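Coatomer subunit delta (Saccharomyces cerevisiae, PDB 5FJZ) serves as a subunit of the COPI coat, probably in retrograde Golgi-to-ER transport of dilysine-tagged cargo, and through its mu-homology domain binds a tryptophan-based motif of Dsl1. Local coordinates at residues I19-N24 with E37-E43; S68-H74 with G105-K111; T158-P163 with E187-S191. All coordinates share one frame; numbering follows the deposited sequence.

Contact 1: residues I19-N24 with E37-E43; sequences IKEVIN and ELKGVLE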
loop_
_atom_site.group_PDB
_atom_site.type_symbol
_atom_site.label_atom_id
_atom_site.label_comp_id
_atom_site.label_asym_id
_atom_site.label_seq_id
_atom_site.Cartn_x
_atom_site.Cartn_y
_atom_site.Cartn_z
ATOM N N ILE A 19 13.957 -5.151 20.696
ATOM C CA ILE A 19 14.028 -3.742 20.487
ATOM C C ILE A 19 14.487 -3.530 19.048
ATOM O O ILE A 19 15.659 -3.896 18.686
ATOM C CB ILE A 19 15.033 -3.117 21.473
ATOM C CG1 ILE A 19 14.593 -3.377 22.925
ATOM C CG2 ILE A 19 15.183 -1.622 21.251
ATOM C CD1 ILE A 19 15.645 -3.018 23.976
ATOM N N LYS A 20 13.574 -3.041 18.214
ATOM C CA LYS A 20 13.825 -3.034 16.753
ATOM C C LYS A 20 13.872 -1.639 16.249
ATOM O O LYS A 20 12.935 -0.864 16.504
ATOM C CB LYS A 20 12.705 -3.813 16.066
ATOM C CG LYS A 20 12.712 -5.308 16.324
ATOM C CD LYS A 20 11.481 -5.993 15.670
ATOM C CE LYS A 20 11.771 -7.449 15.402
ATOM N NZ LYS A 20 10.514 -8.243 15.200
ATOM N N GLU A 21 14.969 -1.237 15.622
ATOM C CA GLU A 21 15.106 0.100 15.015
ATOM C C GLU A 21 15.335 0.043 13.532
ATOM O O GLU A 21 16.001 -0.903 12.989
ATOM C CB GLU A 21 16.169 0.963 15.718
ATOM C CG GLU A 21 15.714 1.213 17.141
ATOM C CD GLU A 21 16.662 1.988 18.010
ATOM O OE1 GLU A 21 17.892 1.941 17.726
ATOM O OE2 GLU A 21 16.173 2.677 18.940
ATOM N N VAL A 22 14.668 0.939 12.828
ATOM C CA VAL A 22 14.760 1.063 11.365
ATOM C C VAL A 22 15.174 2.469 10.978
ATOM O O VAL A 22 14.679 3.424 11.515
ATOM C CB VAL A 22 13.387 0.796 10.719
ATOM C CG1 VAL A 22 13.415 1.003 9.221
ATOM C CG2 VAL A 22 12.914 -0.585 11.053
ATOM N N ILE A 23 16.171 2.564 10.094
ATOM C CA ILE A 23 16.782 3.837 9.754
ATOM C C ILE A 23 16.559 4.118 8.286
ATOM O O ILE A 23 16.938 3.296 7.446
ATOM C CB ILE A 23 18.276 3.923 10.166
ATOM C CG1 ILE A 23 18.924 5.289 9.808
ATOM C CG2 ILE A 23 19.092 2.763 9.591
ATOM C CD1 ILE A 23 18.396 6.416 10.643
ATOM N N ASN A 24 16.041 5.301 8.002
ATOM C CA ASN A 24 16.007 5.905 6.698
ATOM C C ASN A 24 17.044 7.053 6.661
ATOM O O ASN A 24 17.199 7.839 7.662
ATOM C CB ASN A 24 14.656 6.558 6.367
ATOM C CG ASN A 24 13.476 5.579 6.335
ATOM O OD1 ASN A 24 12.427 5.869 6.885
ATOM N ND2 ASN A 24 13.648 4.454 5.792
ATOM N N GLU A 37 15.646 9.517 9.283
ATOM C CA GLU A 37 14.532 9.187 10.122
ATOM C C GLU A 37 14.696 7.815 10.688
ATOM O O GLU A 37 14.904 6.818 9.971
ATOM C CB GLU A 37 13.222 9.302 9.359
ATOM C CG GLU A 37 11.982 8.849 10.159
ATOM C CD GLU A 37 10.765 8.584 9.273
ATOM O OE1 GLU A 37 10.880 7.956 8.181
ATOM O OE2 GLU A 37 9.672 9.035 9.662
ATOM N N LEU A 38 14.657 7.743 12.004
ATOM C CA LEU A 38 14.775 6.525 12.753
ATOM C C LEU A 38 13.399 6.174 13.360
ATOM O O LEU A 38 12.817 6.984 14.069
ATOM C CB LEU A 38 15.857 6.676 13.833
ATOM C CG LEU A 38 16.259 5.649 14.925
ATOM C CD1 LEU A 38 15.116 5.013 15.811
ATOM C CD2 LEU A 38 17.196 4.552 14.442
ATOM N N LYS A 39 12.996 4.925 13.239
ATOM C CA LYS A 39 11.748 4.437 13.865
ATOM C C LYS A 39 12.028 3.323 14.706
ATOM O O LYS A 39 12.855 2.433 14.331
ATOM C CB LYS A 39 10.763 4.044 12.759
ATOM C CG LYS A 39 10.255 5.227 11.984
ATOM C CD LYS A 39 9.431 4.783 10.755
ATOM C CE LYS A 39 7.943 4.853 10.990
ATOM N NZ LYS A 39 7.230 5.067 9.679
ATOM N N GLY A 40 11.457 3.274 15.902
ATOM C CA GLY A 40 11.712 2.096 16.767
ATOM C C GLY A 40 10.480 1.514 17.372
ATOM O O GLY A 40 9.519 2.221 17.532
ATOM N N VAL A 41 10.564 0.259 17.762
ATOM C CA VAL A 41 9.501 -0.386 18.507
ATOM C C VAL A 41 10.093 -1.296 19.514
ATOM O O VAL A 41 11.120 -1.992 19.258
ATOM C CB VAL A 41 8.498 -1.123 17.512
ATOM C CG1 VAL A 41 9.131 -2.330 16.845
ATOM C CG2 VAL A 41 7.310 -1.705 18.268
ATOM N N LEU A 42 9.419 -1.425 20.666
ATOM C CA LEU A 42 9.708 -2.384 21.666
ATOM C C LEU A 42 8.583 -3.428 21.667
ATOM O O LEU A 42 7.442 -3.093 21.884
ATOM C CB LEU A 42 9.769 -1.637 22.987
ATOM C CG LEU A 42 10.395 -2.596 23.963
ATOM C CD1 LEU A 42 11.252 -1.976 25.009
ATOM C CD2 LEU A 42 9.305 -3.343 24.636
ATOM N N GLU A 43 8.919 -4.674 21.351
ATOM C CA GLU A 43 7.978 -5.768 21.258
ATOM C C GLU A 43 8.222 -6.744 22.397
ATOM O O GLU A 43 9.378 -7.054 22.769
ATOM C CB GLU A 43 8.147 -6.516 19.955
ATOM C CG GLU A 43 7.687 -5.727 18.754
ATOM C CD GLU A 43 7.865 -6.469 17.440
ATOM O OE1 GLU A 43 8.418 -7.586 17.421
ATOM O OE2 GLU A 43 7.458 -5.920 16.417
HETATM O O HOH W 1 12.848 4.978 9.465
#
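Strands 19-24 and 37-43 run antiparallel, 4.6 Å apart at their closest and 165° between their directions, with K20-V41, V22-K39 and N24-E37 as the hydrogen-bonded pairs. All six backbone bonds of these pairs are short; at the K20-V41 rung, K20 N reaches V41 O at 2.9 Å with an angle of 179° at the hydrogen. Between these rungs the backbones come closer, and alpha hydrogens point at carbonyls, as from G40 CA to K20 O at 3.2 Å.

On the face of I19, E21, I23, L38 and L42, the two methyls of L38 lie along E21: CD2 lies 3.9 Å from E21 CB, while CD1 sits by the carboxyl end. G40, opposite E21, has no side chain to compete for this ground. The E21 carboxylate is buried, but OE2 is held by T237 and W109. In I23, CG1 anti to the backbone N (chi1 -180°) and a bend at the next bond bring CD1 to within 3.6 Å of E37 O.

The pairing is the N-terminal beta hairpin of the mu-homology domain, lying within the region that interacts with Dsl1; strand 257-269 continues the sheet beyond 19-24. On the other face, K20 extends beyond CG toward E43; its NZ meets E43 OE1 at 3.1 Å in a salt bridge, coming from above the carboxylate plane. V41 CG1 packs on K20 CB at 3.9 Å beneath this pair, and E43 also touches the backbone of the bound peptide. E37 turns its OE2 to R110, and a water lies near both E37 O and V22 O.

Contact 2: residues S68-H74 with G105-K111; sequences SFQFKTH and GVLRWRK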
loop_
_atom_site.group_PDB
_atom_site.type_symbol
_atom_site.label_atom_id
_atom_site.label_comp_id
_atom_site.label_asym_id
_atom_site.label_seq_id
_atom_site.Cartn_x
_atom_site.Cartn_y
_atom_site.Cartn_z
ATOM N N SER A 68 11.765 14.756 21.336
ATOM C CA SER A 68 12.169 14.586 19.910
ATOM C C SER A 68 12.022 13.104 19.522
ATOM O O SER A 68 12.072 12.801 18.299
ATOM C CB SER A 68 13.612 15.090 19.677
ATOM O OG SER A 68 14.562 14.315 20.404
ATOM N N PHE A 69 11.860 12.193 20.479
ATOM C CA PHE A 69 11.592 10.788 20.195
ATOM C C PHE A 69 10.106 10.383 20.025
ATOM O O PHE A 69 9.862 9.316 19.522
ATOM C CB PHE A 69 12.277 9.876 21.204
ATOM C CG PHE A 69 13.717 9.632 20.865
ATOM C CD1 PHE A 69 14.072 8.647 19.995
ATOM C CD2 PHE A 69 14.700 10.453 21.370
ATOM C CE1 PHE A 69 15.418 8.440 19.682
ATOM C CE2 PHE A 69 16.052 10.254 21.081
ATOM C CZ PHE A 69 16.405 9.245 20.208
ATOM N N GLN A 70 9.189 11.285 20.332
ATOM C CA GLN A 70 7.731 11.045 20.424
ATOM C C GLN A 70 7.445 9.609 20.866
ATOM O O GLN A 70 6.924 8.835 20.066
ATOM C CB GLN A 70 7.061 11.314 19.047
ATOM C CG GLN A 70 6.623 12.724 18.877
ATOM C CD GLN A 70 5.244 12.945 19.528
ATOM O OE1 GLN A 70 5.083 12.880 20.755
ATOM N NE2 GLN A 70 4.269 13.238 18.710
ATOM N N PHE A 71 7.852 9.276 22.057
ATOM C CA PHE A 71 7.586 7.994 22.696
ATOM C C PHE A 71 6.057 7.846 22.766
ATOM O O PHE A 71 5.333 8.761 23.128
ATOM C CB PHE A 71 8.221 7.882 24.055
ATOM C CG PHE A 71 9.671 7.602 24.062
ATOM C CD1 PHE A 71 10.166 6.385 23.611
ATOM C CD2 PHE A 71 10.582 8.569 24.496
ATOM C CE1 PHE A 71 11.498 6.117 23.605
ATOM C CE2 PHE A 71 11.930 8.272 24.499
ATOM C CZ PHE A 71 12.386 7.059 24.072
ATOM N N LYS A 72 5.588 6.712 22.314
ATOM C CA LYS A 72 4.117 6.505 22.184
ATOM C C LYS A 72 3.884 5.118 22.684
ATOM O O LYS A 72 4.525 4.165 22.231
ATOM C CB LYS A 72 3.643 6.689 20.748
ATOM C CG LYS A 72 2.128 6.624 20.594
ATOM C CD LYS A 72 1.709 6.138 19.206
ATOM C CE LYS A 72 1.991 7.194 18.115
ATOM N NZ LYS A 72 3.409 7.174 17.597
ATOM N N THR A 73 3.074 5.012 23.723
ATOM C CA THR A 73 2.732 3.730 24.313
ATOM C C THR A 73 1.458 3.186 23.636
ATOM O O THR A 73 0.604 3.889 23.089
ATOM C CB THR A 73 2.430 3.792 25.841
ATOM O OG1 THR A 73 1.509 4.856 26.051
ATOM C CG2 THR A 73 3.703 3.981 26.665
ATOM N N HIS A 74 1.435 1.893 23.567
ATOM C CA HIS A 74 0.257 1.206 23.017
ATOM C C HIS A 74 -0.975 1.634 23.803
ATOM O O HIS A 74 -0.872 1.855 25.038
ATOM C CB HIS A 74 0.517 -0.290 23.101
ATOM C CG HIS A 74 -0.581 -1.107 22.536
ATOM N ND1 HIS A 74 -1.759 -1.320 23.211
ATOM C CD2 HIS A 74 -0.702 -1.716 21.343
ATOM C CE1 HIS A 74 -2.541 -2.093 22.477
ATOM N NE2 HIS A 74 -1.933 -2.332 21.336
ATOM N N GLY A 105 3.557 -5.101 20.408
ATOM C CA GLY A 105 4.184 -3.761 20.298
ATOM C C GLY A 105 3.727 -2.885 21.448
ATOM O O GLY A 105 2.499 -2.678 21.644
ATOM N N VAL A 106 4.638 -2.508 22.324
ATOM C CA VAL A 106 4.202 -1.804 23.559
ATOM C C VAL A 106 4.610 -0.349 23.549
ATOM O O VAL A 106 4.051 0.472 24.265
ATOM C CB VAL A 106 4.609 -2.524 24.867
ATOM C CG1 VAL A 106 3.885 -3.885 25.025
ATOM C CG2 VAL A 106 6.096 -2.632 25.066
ATOM N N LEU A 107 5.658 -0.054 22.814
ATOM C CA LEU A 107 6.220 1.262 22.799
ATOM C C LEU A 107 6.847 1.502 21.446
ATOM O O LEU A 107 7.493 0.594 20.875
ATOM C CB LEU A 107 7.273 1.393 23.943
ATOM C CG LEU A 107 8.003 2.728 24.004
ATOM C CD1 LEU A 107 7.062 3.790 24.585
ATOM C CD2 LEU A 107 9.214 2.571 24.948
ATOM N N ARG A 108 6.689 2.687 20.930
ATOM C CA ARG A 108 7.274 3.119 19.655
ATOM C C ARG A 108 7.868 4.521 19.791
ATOM O O ARG A 108 7.514 5.297 20.701
ATOM C CB ARG A 108 6.137 3.294 18.613
ATOM C CG ARG A 108 5.671 1.995 18.045
ATOM C CD ARG A 108 4.430 2.281 17.219
ATOM N NE ARG A 108 4.123 1.141 16.350
ATOM C CZ ARG A 108 2.983 1.027 15.669
ATOM N NH1 ARG A 108 2.023 1.968 15.766
ATOM N NH2 ARG A 108 2.787 -0.035 14.901
ATOM N N TRP A 109 8.819 4.818 18.918
ATOM C CA TRP A 109 9.524 6.072 18.899
ATOM C C TRP A 109 9.892 6.404 17.488
ATOM O O TRP A 109 9.968 5.548 16.648
ATOM C CB TRP A 109 10.706 6.079 19.909
ATOM C CG TRP A 109 11.731 5.020 19.745
ATOM C CD1 TRP A 109 12.952 5.153 19.119
ATOM C CD2 TRP A 109 11.675 3.703 20.266
ATOM N NE1 TRP A 109 13.648 3.909 19.209
ATOM C CE2 TRP A 109 12.897 3.049 19.960
ATOM C CE3 TRP A 109 10.766 3.024 21.102
ATOM C CZ2 TRP A 109 13.098 1.769 20.264
ATOM C CZ3 TRP A 109 11.011 1.754 21.407
ATOM C CH2 TRP A 109 12.126 1.122 21.012
ATOM N N ARG A 110 10.151 7.680 17.238
ATOM C CA ARG A 110 10.552 8.166 15.947
ATOM C C ARG A 110 11.308 9.465 16.085
ATOM O O ARG A 110 10.836 10.383 16.760
ATOM C CB ARG A 110 9.318 8.431 15.082
ATOM C CG ARG A 110 9.645 8.782 13.647
ATOM C CD ARG A 110 8.415 8.704 12.747
ATOM N NE ARG A 110 7.619 9.880 12.872
ATOM C CZ ARG A 110 7.786 10.994 12.172
ATOM N NH1 ARG A 110 8.613 11.050 11.167
ATOM N NH2 ARG A 110 6.997 12.030 12.362
ATOM N N LYS A 111 12.403 9.578 15.367
ATOM C CA LYS A 111 13.146 10.829 15.408
ATOM C C LYS A 111 13.654 11.110 14.051
ATOM O O LYS A 111 14.007 10.180 13.284
ATOM C CB LYS A 111 14.295 10.746 16.430
ATOM C CG LYS A 111 15.024 12.047 16.440
ATOM C CD LYS A 111 15.806 12.269 17.707
ATOM C CE LYS A 111 16.625 13.533 17.605
ATOM N NZ LYS A 111 17.485 13.535 18.780
#
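F69, F71 and W109 form an aromatic cluster where residues 68-74 run antiparallel to strand 105-111. This is the tight part of the contact. F69 and W109 lie side by side and point the same way, F69 CD1 being 3.8 Å from W109 CD1, with the indole carbon near the edge of the phenyl ring. F71 meets W109 obliquely, its CD1 3.8 Å from W109 CB, its CE1 near the indole CG and its ring plane 50° from that of the five-membered ring. The methylene chain of K111 closes over one face of F69, CD standing 4.1 Å from the ring centroid in a CH-pi contact. W109 carries CG between its backbone N and carbonyl carbon (chi1 57°), a position that lays the indole against both phenylalanines while NE1 bonds to E21.

Short strand 72-73 is, within this chain, an outermost strand of the large sheet of the mu-homology domain. K72 N and R108 O, 2.9 Å apart, make half of its reciprocal backbone pair; farther along, H74 N reaches V106 O at 3.1 Å. Ahead of strand 72-73, F69 O accepts from R110 N at 2.8 Å.

The looser face bears K72, R108 and R110. K72 NZ and R108 NH1 remain 5.7 Å apart; R108 makes a cation-pi contact with an aromatic side chain of the bound peptide, K72 also packs on a peptide aromatic, and H74 stacks on a peptide ring. R110 turns instead to E37 and to E26 of the second subunit. At the far end K111 NZ bonds weakly to S68 OG, whose stronger partner is D66.

Contact 3: residues T158-P163 with E187-S191; sequences TIPVFP and EMGTS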
loop_
_atom_site.group_PDB
_atom_site.type_symbol
_atom_site.label_atom_id
_atom_site.label_comp_id
_atom_site.label_asym_id
_atom_site.label_seq_id
_atom_site.Cartn_x
_atom_site.Cartn_y
_atom_site.Cartn_z
ATOM N N THR A 158 22.641 -1.519 -4.285
ATOM C CA THR A 158 21.799 -1.761 -5.479
ATOM C C THR A 158 21.842 -0.532 -6.376
ATOM O O THR A 158 21.631 0.577 -5.958
ATOM C CB THR A 158 20.343 -2.196 -5.121
ATOM O OG1 THR A 158 20.507 -3.389 -4.375
ATOM C CG2 THR A 158 19.536 -2.438 -6.395
ATOM N N ILE A 159 22.139 -0.774 -7.641
ATOM C CA ILE A 159 22.178 0.179 -8.676
ATOM C C ILE A 159 21.019 -0.118 -9.599
ATOM O O ILE A 159 20.899 -1.255 -10.094
ATOM C CB ILE A 159 23.516 0.089 -9.537
ATOM C CG1 ILE A 159 24.716 -0.002 -8.631
ATOM C CG2 ILE A 159 23.578 1.294 -10.458
ATOM C CD1 ILE A 159 24.853 1.158 -7.653
ATOM N N PRO A 160 20.163 0.897 -9.910
ATOM C CA PRO A 160 18.891 0.692 -10.695
ATOM C C PRO A 160 19.006 0.590 -12.239
ATOM O O PRO A 160 18.256 1.234 -12.986
ATOM C CB PRO A 160 18.067 1.862 -10.307
ATOM C CG PRO A 160 19.089 2.929 -10.072
ATOM C CD PRO A 160 20.234 2.243 -9.378
ATOM N N VAL A 161 19.854 -0.327 -12.673
ATOM C CA VAL A 161 20.106 -0.544 -14.077
ATOM C C VAL A 161 20.187 -2.031 -14.254
ATOM O O VAL A 161 20.379 -2.778 -13.288
ATOM C CB VAL A 161 21.372 0.197 -14.578
ATOM C CG1 VAL A 161 21.190 1.669 -14.506
ATOM C CG2 VAL A 161 22.587 -0.220 -13.838
ATOM N N PHE A 162 19.985 -2.480 -15.480
ATOM C CA PHE A 162 20.065 -3.909 -15.785
ATOM C C PHE A 162 20.990 -4.071 -17.004
ATOM O O PHE A 162 20.494 -4.018 -18.140
ATOM C CB PHE A 162 18.661 -4.449 -16.212
ATOM C CG PHE A 162 17.640 -4.434 -15.103
ATOM C CD1 PHE A 162 17.022 -3.253 -14.767
ATOM C CD2 PHE A 162 17.425 -5.529 -14.343
ATOM C CE1 PHE A 162 16.146 -3.191 -13.694
ATOM C CE2 PHE A 162 16.587 -5.483 -13.248
ATOM C CZ PHE A 162 15.931 -4.316 -12.935
ATOM N N PRO A 163 22.299 -4.179 -16.788
ATOM C CA PRO A 163 23.162 -4.010 -17.962
ATOM C C PRO A 163 23.249 -5.288 -18.776
ATOM O O PRO A 163 23.135 -6.365 -18.204
ATOM C CB PRO A 163 24.531 -3.668 -17.347
ATOM C CG PRO A 163 24.456 -4.051 -15.912
ATOM C CD PRO A 163 23.028 -4.046 -15.504
ATOM N N GLU A 187 15.124 -4.930 -3.849
ATOM C CA GLU A 187 15.414 -3.672 -4.516
ATOM C C GLU A 187 15.545 -3.938 -5.992
ATOM O O GLU A 187 16.025 -4.990 -6.417
ATOM C CB GLU A 187 16.710 -3.000 -3.990
ATOM C CG GLU A 187 16.693 -2.608 -2.512
ATOM C CD GLU A 187 15.592 -1.600 -2.119
ATOM O OE1 GLU A 187 15.037 -0.888 -3.015
ATOM O OE2 GLU A 187 15.278 -1.541 -0.880
ATOM N N MET A 188 15.140 -2.995 -6.786
ATOM C CA MET A 188 15.191 -3.144 -8.203
ATOM C C MET A 188 16.568 -2.765 -8.793
ATOM O O MET A 188 17.051 -1.648 -8.605
ATOM C CB MET A 188 14.172 -2.215 -8.809
ATOM C CG MET A 188 14.069 -2.359 -10.330
ATOM S SD MET A 188 13.611 -0.826 -11.146
ATOM C CE MET A 188 12.126 -0.374 -10.202
ATOM N N GLY A 189 17.113 -3.655 -9.622
ATOM C CA GLY A 189 18.349 -3.350 -10.400
ATOM C C GLY A 189 19.377 -4.402 -10.107
ATOM O O GLY A 189 19.056 -5.562 -9.875
ATOM N N THR A 190 20.634 -3.989 -10.146
ATOM C CA THR A 190 21.763 -4.880 -9.977
ATOM C C THR A 190 22.393 -4.691 -8.585
ATOM O O THR A 190 22.661 -3.588 -8.175
ATOM C CB THR A 190 22.772 -4.567 -11.087
ATOM O OG1 THR A 190 22.103 -4.663 -12.362
ATOM C CG2 THR A 190 23.975 -5.502 -10.999
ATOM N N SER A 191 22.626 -5.787 -7.880
ATOM C CA SER A 191 22.989 -5.770 -6.477
ATOM C C SER A 191 24.366 -6.386 -6.258
ATOM O O SER A 191 24.674 -7.493 -6.754
ATOM C CB SER A 191 21.995 -6.494 -5.585
ATOM O OG SER A 191 20.744 -5.797 -5.593
#
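T158 OG1 and S191 OG share a hydrogen bond of 2.7 Å, and T190 OG1 donates one of the same length to V161 O. The second is tilted out of the carbonyl plane and ties a strand residue to the loop that follows strand 155-159; the T190 hydroxyl also bonds to Q102 of the third subunit. Between them, I159 and T190 exchange backbone bonds, T190 N approaching I159 O at 2.7 Å.

I159 O takes a further bond from V161 N, closing an inverse gamma turn centred on P160, where the chain leaves the antiparallel ladder of the large mu-homology-domain sheet. G189, with backbone angles that call for glycine, lies close against this turn, its CA 3.3 Å from I159 O. T158 CG2, anti to its backbone N, touches both E187 CB and M188 O, 3.4 Å from the latter.

Farther out, F162 lays one ring face over G189, whose CA is 4.1 Å from the ring centroid, while M188 CG meets the ring edge in plane, 3.8 Å from F162 CZ. With an alanine in place of F162, G189 would probably lose its aromatic cover and M188 CG its ring-edge neighbour. An aromatic side chain of the bound peptide packs on F162 as well.

How the contacts relate
All three contacts belong to one mixed sheet of the mu-homology domain and follow one another along the chain, each closing before the next opens. Contacts 1 and 2 are neighbours, their centres about 9 Å apart: strands 33-46 and 104-113 lie side by side, joined by a probable hydrogen bond from L42 N to L107 O. Contact 3 lies farther across the sheet, its centre about 26 Å from that of contact 1 and about 34 Å from that of contact 2, across the chain's centre from the latter. One sheet thus runs through the elongated domain from contact 2, which has the most peptide-touching residues of the three, to contact 3.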